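Local coordinates for glutathione s-transferase protein (Ralstonia solanacearum, PDB 3TOU), which binds glutathione and is probably a glutathione transferase, joining the thiol of glutathione to other molecules, at residues P52-M56 and I68-A72; Y13-V17 and S65-A69; V20-K24 and R195-E200; A79-P83 and H154-I160; L98-L102 and A136-M140. All coordinates share one frame; numbering follows the deposited sequence.

Contact 1. Residues P52-M56 and I68-A72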
# COMPACT_ATOMS: atom_id res chain seq x y z
N PRO A 52 0.73 -10.53 2.53
CA PRO A 52 1.81 -11.49 2.28
C PRO A 52 3.19 -11.03 2.73
O PRO A 52 3.48 -9.83 2.79
CB PRO A 52 1.78 -11.66 0.76
CG PRO A 52 1.27 -10.32 0.27
CD PRO A 52 0.26 -9.89 1.28
N CYS A 53 4.03 -12.01 3.02
CA CYS A 53 5.44 -11.79 3.30
C CYS A 53 6.20 -12.91 2.58
O CYS A 53 5.89 -14.10 2.73
CB CYS A 53 5.70 -11.82 4.81
SG CYS A 53 7.44 -11.50 5.21
N LEU A 54 7.15 -12.52 1.73
CA LEU A 54 7.94 -13.49 0.96
C LEU A 54 9.28 -13.68 1.65
O LEU A 54 9.96 -12.71 1.94
CB LEU A 54 8.15 -12.98 -0.47
CG LEU A 54 8.86 -13.89 -1.50
CD1 LEU A 54 8.02 -15.13 -1.81
CD2 LEU A 54 9.14 -13.13 -2.78
N VAL A 55 9.63 -14.93 1.94
CA VAL A 55 10.88 -15.23 2.64
C VAL A 55 11.80 -16.01 1.71
O VAL A 55 11.41 -17.02 1.10
CB VAL A 55 10.64 -16.01 3.96
CG1 VAL A 55 11.93 -16.09 4.78
CG2 VAL A 55 9.54 -15.34 4.79
N MET A 56 13.03 -15.51 1.58
CA MET A 56 13.99 -16.05 0.63
C MET A 56 14.77 -17.20 1.26
O MET A 56 14.65 -17.43 2.47
CB MET A 56 14.98 -14.96 0.19
CG MET A 56 14.37 -13.64 -0.23
SD MET A 56 13.24 -13.84 -1.61
CE MET A 56 12.54 -12.19 -1.62
N ILE A 68 6.55 -7.16 -3.39
CA ILE A 68 6.71 -8.58 -3.76
C ILE A 68 6.35 -8.78 -5.24
O ILE A 68 7.12 -9.41 -5.98
CB ILE A 68 5.89 -9.52 -2.85
CG1 ILE A 68 6.36 -9.44 -1.39
CG2 ILE A 68 5.99 -10.99 -3.34
CD1 ILE A 68 5.31 -9.91 -0.38
N ALA A 69 5.21 -8.24 -5.67
CA ALA A 69 4.77 -8.36 -7.07
C ALA A 69 5.79 -7.75 -8.02
O ALA A 69 6.08 -8.33 -9.08
CB ALA A 69 3.39 -7.70 -7.27
N GLU A 70 6.32 -6.59 -7.65
CA GLU A 70 7.33 -5.91 -8.46
C GLU A 70 8.61 -6.75 -8.59
O GLU A 70 9.14 -6.93 -9.70
CB GLU A 70 7.65 -4.53 -7.88
CG GLU A 70 8.67 -3.74 -8.72
CD GLU A 70 8.96 -2.36 -8.14
OE1 GLU A 70 8.71 -2.15 -6.94
OE2 GLU A 70 9.46 -1.49 -8.90
N TYR A 71 9.10 -7.24 -7.45
CA TYR A 71 10.26 -8.12 -7.42
C TYR A 71 10.03 -9.36 -8.29
O TYR A 71 10.89 -9.73 -9.09
CB TYR A 71 10.57 -8.51 -5.98
CG TYR A 71 11.71 -9.50 -5.86
CD1 TYR A 71 12.99 -9.15 -6.30
CD2 TYR A 71 11.50 -10.76 -5.32
CE1 TYR A 71 14.05 -10.05 -6.19
CE2 TYR A 71 12.55 -11.66 -5.21
CZ TYR A 71 13.82 -11.30 -5.64
OH TYR A 71 14.85 -12.19 -5.54
N ALA A 72 8.84 -9.96 -8.16
CA ALA A 72 8.55 -11.21 -8.86
C ALA A 72 8.56 -11.04 -10.38
O ALA A 72 9.01 -11.94 -11.11
CB ALA A 72 7.21 -11.81 -8.38

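Contact 2. Residues Y13-V17 and S65-A69. With GSH (glutathione), chain C.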
# COMPACT_ATOMS: atom_id res chain seq x y z
N TYR A 13 -4.53 -9.41 -0.87
CA TYR A 13 -3.18 -8.93 -1.18
C TYR A 13 -2.25 -10.12 -1.44
O TYR A 13 -1.40 -10.06 -2.33
CB TYR A 13 -2.60 -8.10 -0.04
CG TYR A 13 -3.51 -7.00 0.46
CD1 TYR A 13 -3.58 -5.76 -0.20
CD2 TYR A 13 -4.26 -7.18 1.62
CE1 TYR A 13 -4.42 -4.75 0.30
CE2 TYR A 13 -5.09 -6.19 2.11
CZ TYR A 13 -5.17 -4.98 1.45
OH TYR A 13 -6.00 -4.01 1.98
N THR A 14 -2.45 -11.19 -0.67
CA THR A 14 -1.71 -12.43 -0.88
C THR A 14 -2.09 -13.04 -2.23
O THR A 14 -1.22 -13.48 -2.97
CB THR A 14 -1.96 -13.45 0.25
OG1 THR A 14 -1.49 -12.89 1.49
CG2 THR A 14 -1.21 -14.79 -0.00
N ARG A 15 -3.38 -13.02 -2.54
CA ARG A 15 -3.83 -13.55 -3.83
C ARG A 15 -3.15 -12.84 -4.98
O ARG A 15 -2.69 -13.49 -5.92
CB ARG A 15 -5.34 -13.49 -4.00
CG ARG A 15 -5.75 -14.32 -5.21
CD ARG A 15 -7.19 -14.10 -5.59
NE ARG A 15 -7.57 -15.10 -6.59
CZ ARG A 15 -8.82 -15.28 -7.00
NH1 ARG A 15 -9.77 -14.50 -6.52
NH2 ARG A 15 -9.12 -16.22 -7.88
N LYS A 16 -3.06 -11.50 -4.90
CA LYS A 16 -2.37 -10.75 -5.97
C LYS A 16 -0.97 -11.30 -6.23
O LYS A 16 -0.59 -11.55 -7.37
CB LYS A 16 -2.32 -9.26 -5.62
CG LYS A 16 -1.66 -8.39 -6.71
CD LYS A 16 -1.72 -6.90 -6.31
CE LYS A 16 -0.96 -6.63 -5.02
NZ LYS A 16 -0.74 -5.17 -4.70
N VAL A 17 -0.23 -11.53 -5.15
CA VAL A 17 1.12 -12.07 -5.26
C VAL A 17 1.10 -13.49 -5.85
O VAL A 17 1.91 -13.81 -6.72
CB VAL A 17 1.82 -12.06 -3.88
CG1 VAL A 17 3.12 -12.85 -3.93
CG2 VAL A 17 2.05 -10.61 -3.42
N SER A 65 2.68 -6.39 -0.51
CA SER A 65 2.29 -7.07 -1.75
C SER A 65 2.77 -6.37 -3.01
O SER A 65 3.11 -7.04 -3.99
CB SER A 65 0.77 -7.26 -1.82
OG SER A 65 0.10 -6.03 -2.00
N ARG A 66 2.83 -5.04 -3.00
CA ARG A 66 3.29 -4.30 -4.19
C ARG A 66 4.77 -4.53 -4.44
O ARG A 66 5.20 -4.71 -5.59
CB ARG A 66 3.07 -2.81 -4.02
CG ARG A 66 1.64 -2.41 -3.88
CD ARG A 66 1.55 -0.92 -4.15
NE ARG A 66 0.28 -0.41 -3.66
CZ ARG A 66 -0.03 0.88 -3.60
NH1 ARG A 66 0.83 1.81 -4.04
NH2 ARG A 66 -1.22 1.22 -3.11
N VAL A 67 5.55 -4.55 -3.35
CA VAL A 67 6.99 -4.77 -3.45
C VAL A 67 7.28 -6.20 -3.94
O VAL A 67 8.15 -6.41 -4.80
CB VAL A 67 7.68 -4.52 -2.08
CG1 VAL A 67 9.19 -4.80 -2.16
CG2 VAL A 67 7.43 -3.07 -1.61
N ILE A 68 6.55 -7.16 -3.39
CA ILE A 68 6.71 -8.58 -3.76
C ILE A 68 6.35 -8.78 -5.24
O ILE A 68 7.12 -9.41 -5.98
CB ILE A 68 5.89 -9.52 -2.85
CG1 ILE A 68 6.36 -9.44 -1.39
CG2 ILE A 68 5.99 -10.99 -3.34
CD1 ILE A 68 5.31 -9.91 -0.38
N ALA A 69 5.21 -8.24 -5.67
CA ALA A 69 4.77 -8.36 -7.07
C ALA A 69 5.79 -7.75 -8.02
O ALA A 69 6.08 -8.33 -9.08
CB ALA A 69 3.39 -7.70 -7.27
N1 GSH C . -0.14 -3.02 2.42
CA1 GSH C . -0.29 -4.48 2.57
C1 GSH C . -0.08 -5.20 1.27
O11 GSH C . 0.43 -6.35 1.28
O12 GSH C . -0.37 -4.67 0.17
CB1 GSH C . -1.64 -4.85 3.19
CG1 GSH C . -1.58 -6.26 3.79
CD1 GSH C . -2.71 -6.56 4.75
OE1 GSH C . -3.39 -5.51 5.39
N2 GSH C . -3.00 -7.84 4.97
CA2 GSH C . -3.93 -8.26 6.01
C2 GSH C . -3.20 -8.35 7.31
O2 GSH C . -2.11 -9.20 7.27
CB2 GSH C . -4.47 -9.66 5.75
SG2 GSH C . -5.52 -9.65 4.27
N3 GSH C . -3.59 -7.67 8.39
CA3 GSH C . -3.11 -8.03 9.72
C3 GSH C . -2.85 -6.84 10.61
O31 GSH C . -2.53 -6.98 11.81
O32 GSH C . -2.97 -5.69 10.17

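Contact 3. Residues V20-K24 and R195-E200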
# COMPACT_ATOMS: atom_id res chain seq x y z
N VAL A 20 0.51 -13.38 -9.54
CA VAL A 20 1.73 -12.93 -10.19
C VAL A 20 2.73 -14.08 -10.29
O VAL A 20 3.29 -14.32 -11.36
CB VAL A 20 2.36 -11.73 -9.43
CG1 VAL A 20 3.81 -11.48 -9.87
CG2 VAL A 20 1.52 -10.48 -9.71
N LEU A 21 2.94 -14.79 -9.18
CA LEU A 21 3.89 -15.91 -9.15
C LEU A 21 3.50 -17.00 -10.16
O LEU A 21 4.36 -17.57 -10.82
CB LEU A 21 4.03 -16.48 -7.73
CG LEU A 21 4.74 -15.54 -6.72
CD1 LEU A 21 4.61 -16.07 -5.29
CD2 LEU A 21 6.20 -15.31 -7.06
N ALA A 22 2.19 -17.26 -10.29
CA ALA A 22 1.70 -18.27 -11.24
C ALA A 22 1.91 -17.81 -12.68
O ALA A 22 2.39 -18.58 -13.53
CB ALA A 22 0.23 -18.58 -10.97
N GLU A 23 1.57 -16.55 -12.97
CA GLU A 23 1.77 -15.98 -14.32
C GLU A 23 3.25 -15.96 -14.69
O GLU A 23 3.61 -16.21 -15.84
CB GLU A 23 1.18 -14.57 -14.45
CG GLU A 23 -0.36 -14.50 -14.30
CD GLU A 23 -1.13 -15.04 -15.52
OE1 GLU A 23 -0.58 -14.99 -16.64
OE2 GLU A 23 -2.27 -15.53 -15.35
N LYS A 24 4.10 -15.71 -13.70
CA LYS A 24 5.54 -15.64 -13.95
C LYS A 24 6.22 -17.00 -13.97
O LYS A 24 7.41 -17.09 -14.31
CB LYS A 24 6.25 -14.73 -12.92
CG LYS A 24 5.82 -13.25 -12.93
CD LYS A 24 6.08 -12.51 -14.24
CE LYS A 24 7.59 -12.52 -14.61
NZ LYS A 24 7.86 -11.63 -15.78
N ARG A 195 -8.67 -17.72 -16.01
CA ARG A 195 -7.22 -17.95 -16.12
C ARG A 195 -6.82 -18.94 -15.05
O ARG A 195 -7.31 -18.85 -13.92
CB ARG A 195 -6.43 -16.65 -15.90
CG ARG A 195 -6.62 -15.60 -16.96
CD ARG A 195 -5.65 -14.41 -16.78
NE ARG A 195 -4.28 -14.73 -17.22
CZ ARG A 195 -3.86 -14.69 -18.48
NH1 ARG A 195 -4.70 -14.36 -19.48
NH2 ARG A 195 -2.60 -15.00 -18.76
N PRO A 196 -5.93 -19.90 -15.39
CA PRO A 196 -5.44 -20.87 -14.40
C PRO A 196 -4.94 -20.19 -13.12
O PRO A 196 -5.26 -20.66 -12.04
CB PRO A 196 -4.30 -21.58 -15.14
CG PRO A 196 -4.74 -21.56 -16.56
CD PRO A 196 -5.39 -20.19 -16.73
N SER A 197 -4.23 -19.07 -13.24
CA SER A 197 -3.73 -18.35 -12.06
C SER A 197 -4.85 -17.91 -11.12
O SER A 197 -4.66 -17.91 -9.90
CB SER A 197 -2.89 -17.15 -12.49
OG SER A 197 -3.67 -16.25 -13.25
N PHE A 198 -6.01 -17.55 -11.67
CA PHE A 198 -7.16 -17.20 -10.83
C PHE A 198 -7.89 -18.44 -10.31
O PHE A 198 -8.26 -18.49 -9.14
CB PHE A 198 -8.13 -16.27 -11.57
CG PHE A 198 -7.78 -14.81 -11.40
CD1 PHE A 198 -6.74 -14.24 -12.13
CD2 PHE A 198 -8.47 -14.02 -10.48
CE1 PHE A 198 -6.41 -12.89 -11.96
CE2 PHE A 198 -8.14 -12.67 -10.28
CZ PHE A 198 -7.10 -12.11 -11.02
N LEU A 199 -8.06 -19.44 -11.16
CA LEU A 199 -8.76 -20.67 -10.76
C LEU A 199 -8.03 -21.37 -9.59
O LEU A 199 -8.67 -21.92 -8.70
CB LEU A 199 -8.93 -21.62 -11.96
CG LEU A 199 -9.94 -21.26 -13.07
CD1 LEU A 199 -9.74 -22.13 -14.32
CD2 LEU A 199 -11.38 -21.34 -12.58
N GLU A 200 -6.70 -21.29 -9.58
CA GLU A 200 -5.88 -21.98 -8.58
C GLU A 200 -5.72 -21.20 -7.27
O GLU A 200 -5.10 -21.72 -6.32
CB GLU A 200 -4.47 -22.23 -9.14
CG GLU A 200 -4.38 -23.23 -10.29
CD GLU A 200 -3.10 -23.06 -11.11
OE1 GLU A 200 -2.31 -22.11 -10.87
OE2 GLU A 200 -2.88 -23.89 -12.03
O HOH W 1 -2.80 -18.18 -15.85

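Contact 4. Residues A79-P83 and H154-I160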
# COMPACT_ATOMS: atom_id res chain seq x y z
N ALA A 79 6.12 -13.43 -19.51
CA ALA A 79 5.28 -12.23 -19.46
C ALA A 79 6.04 -11.00 -18.95
O ALA A 79 7.15 -11.11 -18.42
CB ALA A 79 4.00 -12.47 -18.65
N ARG A 80 5.46 -9.83 -19.19
CA ARG A 80 5.97 -8.59 -18.62
C ARG A 80 4.79 -7.91 -17.95
O ARG A 80 3.97 -7.28 -18.61
CB ARG A 80 6.61 -7.70 -19.70
CG ARG A 80 7.34 -6.45 -19.15
CD ARG A 80 8.31 -6.78 -18.01
NE ARG A 80 9.06 -5.61 -17.56
CZ ARG A 80 10.23 -5.22 -18.06
NH1 ARG A 80 10.81 -5.90 -19.05
NH2 ARG A 80 10.84 -4.14 -17.57
N LEU A 81 4.70 -8.05 -16.64
CA LEU A 81 3.52 -7.58 -15.91
C LEU A 81 3.58 -6.10 -15.51
O LEU A 81 2.56 -5.50 -15.21
CB LEU A 81 3.25 -8.45 -14.69
CG LEU A 81 2.97 -9.93 -14.95
CD1 LEU A 81 2.84 -10.67 -13.64
CD2 LEU A 81 1.72 -10.09 -15.82
N ILE A 82 4.78 -5.53 -15.50
CA ILE A 82 4.94 -4.09 -15.23
C ILE A 82 5.79 -3.49 -16.35
O ILE A 82 6.93 -3.91 -16.55
CB ILE A 82 5.61 -3.81 -13.86
CG1 ILE A 82 4.89 -4.57 -12.73
CG2 ILE A 82 5.61 -2.29 -13.58
CD1 ILE A 82 5.56 -4.45 -11.37
N PRO A 83 5.23 -2.53 -17.10
CA PRO A 83 6.00 -1.85 -18.15
C PRO A 83 7.28 -1.20 -17.58
O PRO A 83 7.28 -0.77 -16.42
CB PRO A 83 5.04 -0.75 -18.63
CG PRO A 83 3.68 -1.32 -18.37
CD PRO A 83 3.84 -2.04 -17.05
N HIS A 154 -2.14 -6.33 -23.36
CA HIS A 154 -1.92 -7.60 -22.72
C HIS A 154 -2.15 -7.50 -21.22
O HIS A 154 -2.21 -6.39 -20.67
CB HIS A 154 -0.50 -8.14 -23.02
CG HIS A 154 0.60 -7.23 -22.55
ND1 HIS A 154 1.17 -6.27 -23.37
CD2 HIS A 154 1.25 -7.15 -21.36
CE1 HIS A 154 2.12 -5.64 -22.70
NE2 HIS A 154 2.18 -6.14 -21.48
N LEU A 155 -2.30 -8.66 -20.59
CA LEU A 155 -2.46 -8.73 -19.13
C LEU A 155 -1.25 -8.09 -18.43
O LEU A 155 -0.10 -8.38 -18.77
CB LEU A 155 -2.64 -10.18 -18.68
CG LEU A 155 -2.71 -10.43 -17.17
CD1 LEU A 155 -4.09 -10.84 -16.73
CD2 LEU A 155 -1.72 -11.53 -16.82
N THR A 156 -1.53 -7.20 -17.48
CA THR A 156 -0.48 -6.66 -16.62
C THR A 156 -0.88 -6.83 -15.17
O THR A 156 -1.95 -7.38 -14.85
CB THR A 156 -0.25 -5.16 -16.87
OG1 THR A 156 -1.43 -4.44 -16.49
CG2 THR A 156 0.11 -4.86 -18.35
N LEU A 157 -0.02 -6.33 -14.28
CA LEU A 157 -0.34 -6.29 -12.84
C LEU A 157 -1.61 -5.49 -12.56
O LEU A 157 -2.30 -5.77 -11.59
CB LEU A 157 0.84 -5.70 -12.06
CG LEU A 157 0.76 -5.63 -10.53
CD1 LEU A 157 0.41 -6.98 -9.91
CD2 LEU A 157 2.04 -5.06 -9.95
N ALA A 158 -1.94 -4.53 -13.44
CA ALA A 158 -3.18 -3.76 -13.30
C ALA A 158 -4.40 -4.68 -13.35
O ALA A 158 -5.28 -4.62 -12.49
CB ALA A 158 -3.28 -2.68 -14.38
N ASP A 159 -4.43 -5.56 -14.34
CA ASP A 159 -5.53 -6.52 -14.49
C ASP A 159 -5.60 -7.50 -13.33
O ASP A 159 -6.69 -7.80 -12.84
CB ASP A 159 -5.37 -7.28 -15.80
CG ASP A 159 -5.29 -6.35 -16.97
OD1 ASP A 159 -6.31 -5.70 -17.28
OD2 ASP A 159 -4.20 -6.26 -17.57
N ILE A 160 -4.43 -8.00 -12.92
CA ILE A 160 -4.35 -8.94 -11.78
C ILE A 160 -4.94 -8.30 -10.52
O ILE A 160 -5.81 -8.89 -9.86
CB ILE A 160 -2.90 -9.41 -11.53
CG1 ILE A 160 -2.42 -10.28 -12.71
CG2 ILE A 160 -2.77 -10.15 -10.17
CD1 ILE A 160 -0.93 -10.59 -12.68
O HOH W 2 3.73 -4.59 -19.34

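Contact 5. Residues L98-L102 and A136-M140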
# COMPACT_ATOMS: atom_id res chain seq x y z
N LEU A 98 -5.28 1.77 -7.17
CA LEU A 98 -6.74 1.89 -7.15
C LEU A 98 -7.36 0.58 -6.65
O LEU A 98 -8.24 0.59 -5.79
CB LEU A 98 -7.26 2.23 -8.55
CG LEU A 98 -8.78 2.32 -8.73
CD1 LEU A 98 -9.40 3.35 -7.77
CD2 LEU A 98 -9.09 2.66 -10.20
N ALA A 99 -6.89 -0.55 -7.21
CA ALA A 99 -7.36 -1.85 -6.76
C ALA A 99 -7.00 -2.14 -5.31
O ALA A 99 -7.84 -2.64 -4.55
CB ALA A 99 -6.81 -2.93 -7.66
N ASP A 100 -5.76 -1.82 -4.92
CA ASP A 100 -5.32 -2.03 -3.54
C ASP A 100 -6.14 -1.18 -2.57
O ASP A 100 -6.45 -1.62 -1.46
CB ASP A 100 -3.84 -1.69 -3.38
CG ASP A 100 -2.89 -2.80 -3.87
OD1 ASP A 100 -3.32 -3.88 -4.35
OD2 ASP A 100 -1.68 -2.58 -3.72
N GLY A 101 -6.51 0.03 -3.00
CA GLY A 101 -7.34 0.92 -2.18
C GLY A 101 -8.76 0.39 -2.02
O GLY A 101 -9.36 0.53 -0.96
N LEU A 102 -9.30 -0.21 -3.08
CA LEU A 102 -10.62 -0.86 -2.95
C LEU A 102 -10.47 -1.98 -1.90
O LEU A 102 -11.30 -2.11 -0.99
CB LEU A 102 -11.10 -1.41 -4.29
CG LEU A 102 -12.55 -1.95 -4.38
CD1 LEU A 102 -12.98 -2.02 -5.84
CD2 LEU A 102 -12.74 -3.33 -3.74
N ALA A 136 -14.36 3.68 -6.08
CA ALA A 136 -13.28 2.93 -6.74
C ALA A 136 -13.81 2.13 -7.92
O ALA A 136 -13.20 2.12 -8.98
CB ALA A 136 -12.52 2.02 -5.74
N LEU A 137 -14.98 1.49 -7.73
CA LEU A 137 -15.60 0.71 -8.82
C LEU A 137 -15.97 1.59 -10.01
O LEU A 137 -15.72 1.21 -11.17
CB LEU A 137 -16.83 -0.04 -8.31
CG LEU A 137 -16.57 -1.24 -7.40
CD1 LEU A 137 -17.87 -1.62 -6.68
CD2 LEU A 137 -15.96 -2.44 -8.17
N LYS A 138 -16.53 2.76 -9.73
CA LYS A 138 -16.83 3.73 -10.79
C LYS A 138 -15.59 4.10 -11.59
O LYS A 138 -15.63 4.11 -12.82
CB LYS A 138 -17.51 4.99 -10.23
CG LYS A 138 -18.90 4.71 -9.68
CD LYS A 138 -19.56 5.99 -9.19
CE LYS A 138 -20.93 5.69 -8.64
NZ LYS A 138 -21.54 6.89 -8.02
N ALA A 139 -14.48 4.38 -10.89
CA ALA A 139 -13.21 4.72 -11.55
C ALA A 139 -12.63 3.59 -12.36
O ALA A 139 -12.08 3.83 -13.43
CB ALA A 139 -12.18 5.21 -10.54
N MET A 140 -12.70 2.36 -11.83
CA MET A 140 -12.26 1.19 -12.58
C MET A 140 -13.07 1.05 -13.87
O MET A 140 -12.50 0.80 -14.94
CB MET A 140 -12.45 -0.08 -11.77
CG MET A 140 -11.50 -0.19 -10.57
SD MET A 140 -11.87 -1.68 -9.63
CE MET A 140 -10.45 -1.66 -8.52

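Contact 1. Residues P52-M56 and I68-A72
The ring of Y71 is met at its edge, near its plane, by L54 CD2, which lies 4.2 Å from Y71 CD2. M56 approaches the same ring obliquely, its methyl CE 3.6 Å from Y71 CE2. M56 SD is 5.4 Å from the ring centroid and 61° off the normal, which makes this a Met-aromatic contact from an oblique direction. The pair belongs to the thioredoxin-like N-terminal domain of glutathione transferases, where strand 53-55 of the mixed sheet lies against helix 65-74. The axes of strand 53-55 and helix segment 68-72 come within 10.3 Å of each other. V90 of the second subunit also packs on Y71, so the ring links the sheet to the dimer interface.

Deeper in, I68 fills the angle between helix and strand. Its CG2 stands anti to the backbone N and reaches L54 CD2 at 3.8 Å, while CG1 carries the chain on toward the start of the strand. There P52 follows a cis peptide bond, the cis-proline characteristic of this fold, and touches the bound glutathione. The I68 methyl CD1 ends against backbone as well as side chain, 3.7 Å from P52 O and 3.8 Å from L54 N.

Contact 2. Residues Y13-V17 and S65-A69
S65 stands between K16 and the γ-glutamyl α-carboxylate of glutathione and bonds to both. Its OG donates to O12 of the ligand at 2.6 Å and accepts from K16 NZ at 3.0 Å. The backbone S65 N adds a second bond, 2.9 Å to O11 of glutathione with an N-H...O angle of 154°, so each carboxylate oxygen receives one bond from this residue. Y13 supplies a flat wall: CB1 of the ligand sits 3.7 Å above the ring plane, over its centre, and the thiol SG2 lies at the ring edge, in plane.

In the second shell, K16 reaches S65 through a chain that bends once, at chi3 (61°). Salt bridges from its NZ to E96 and D100 hold the amine in place, and D100 also pairs with R66 NE. Y13 OH is tied to D104, which fixes the far end of the ring. Beneath the polar layer V17 CG1 presses on I68 CG2 at 3.5 Å, tighter than usual van der Waals contact, between helix segments whose axes run 9.3 Å apart and almost parallel, at 4°.

S65 opens helix 65-74, so the helix dipole probably helps to hold the anionic carboxylate. This is the glutathione site (G-site) of the thioredoxin-like transferase domain.

Contact 3. Residues V20-K24 and R195-E200
E23 and R195 form the tight half of this contact, with S197 closing on the same carboxylate. R195 grips side-on with two nitrogens, one to each oxygen: R195 NE to E23 OE2 and R195 NH2 to E23 OE1, both at 2.9 Å. The NE bond is almost straight, 174° at the hydrogen, and lies in the guanidinium plane, yet it meets OE2 from above the carboxylate plane. The two planes are in fact turned 42° against each other, so the salt bridge is bidentate without being coplanar. S197 OG donates to the anti lone pair of E23 OE2 at 2.6 Å. A bend at chi2 (-73°) swings the carboxylate of E23 round to the facing segment, although its CB does not point there. The apolar share of this close-packed half is A22 CB, which rests on S197 CB at 3.8 Å, helix against helix.

This joins the end of helix 12-23, in the thioredoxin-like N-terminal domain, to short helix 196-199 near the end of the helical C-terminal domain, far along the chain. R195 occupies the N-cap position of that short helix. R15, earlier on helix 12-23, adds a hydrogen bond to F198 O.

The other side is looser. Water 1 donates to E23 OE2 at 2.7 Å and accepts from S197 N at 3.1 Å, bridging carboxylate and helix start; OE2 thus receives three donors. Farther out the exposed E200 barely takes part, its OE1 4.4 Å from A22 CB.

Contact 4. Residues A79-P83 and H154-I160
H154 reaches R80 through water. Water 2 lies at the edge of the imidazole, in its plane, 3.1 Å from H154 NE2, and donates to R80 O at 2.8 Å. This is the exposed end of the contact, and the mediation by solvent fits that position.

L155, next along, turns its methyl CD2 inward, 3.9 Å from CD2 of L81; the two side chains lie side by side and point the same way. T156 sets its CB against L81 O and takes the N-cap position of helix 157-172. Its backbone N donates to the anti lone pair of D159 OD2 at 2.8 Å. L157 N, in the first turn, is satisfied across the contact by L81 O, 2.9 Å away with an N-H...O angle of 175°. The L157 side chain then runs beside I82, CD2 to I82 CD1 at 3.8 Å. D159, the acceptor of the T156 bond, has its OD1 held by C150 N. I160 crosses L81 at about a right angle, CD1 to L81 CD1 at 3.9 Å. I160 CD1 also lies 4.3 Å from L155 CD2.

The carboxylate of D73 accepts from L81 N and I82 N and so holds the loop, which R80 NE also ties through its bond to I82 O. T156 and D159 form a capping box, D159 OD2 accepting from T156 N while T156 OG1 accepts from A158 N, and L155 against I160 completes a hydrophobic staple, the N-terminal signature known from this helix in the C-terminal domain of glutathione transferases.

Contact 5. Residues L98-L102 and A136-M140
M140 reaches from its own helix to L98, A99 and L102 on the facing one, in the all-helical C-terminal domain of the glutathione transferase fold. Helices 86-114 and 123-144 pack antiparallel here: the axes of the two segments approach to 10.1 Å, with 155° between their directions.

From CB the M140 chain leaves with CG anti to the carbonyl carbon (chi1 -68°) and stays extended, which brings its end across although the CB itself does not point at the other helix. CG meets L98 CD2 at 3.8 Å. SD passes L102 CD1 at 4.0 Å. The terminal CE ends against A99 and L102, 3.6 Å from A99 CA and 3.7 Å from L102 CD1, close against the backbone where A99 has only a methyl to offer.

The small residues of helix 123-144 receive the leucines. L98 splits its branches, CD1 going to A136 CB and CD2 to A139 CB. F63 of the second subunit covers L98, while L48 and P47 of that subunit touch A136 and A139, so this helix pair also backs the dimer interface. K132, which binds the glutathione held by the other subunit, has its side chain about 6 Å from that of A136. On the inner side L102 and L169 pack together, and L102 CD1 sits 3.8 Å from L137 CD2.

From the N terminus, contact 2 opens first, on helix 12-23, and closes on helix 65-74. Contact 3 starts farther along helix 12-23 and fastens it to the last short helix, 196-199, so the two cross. Contact 1 opens at strand 53-55 and ends on the same stretch as contact 2, sharing I68 and A69; together they tie sheet and helices of the N-terminal domain. Contact 1 also lies within the span of contact 3, as does contact 4, which joins the interdomain loop to helix 157-172. Contact 5, between helices 86-114 and 123-144, falls within the span of contact 4. D100 links contacts 5 and 2 through salt bridges to K16 and R66.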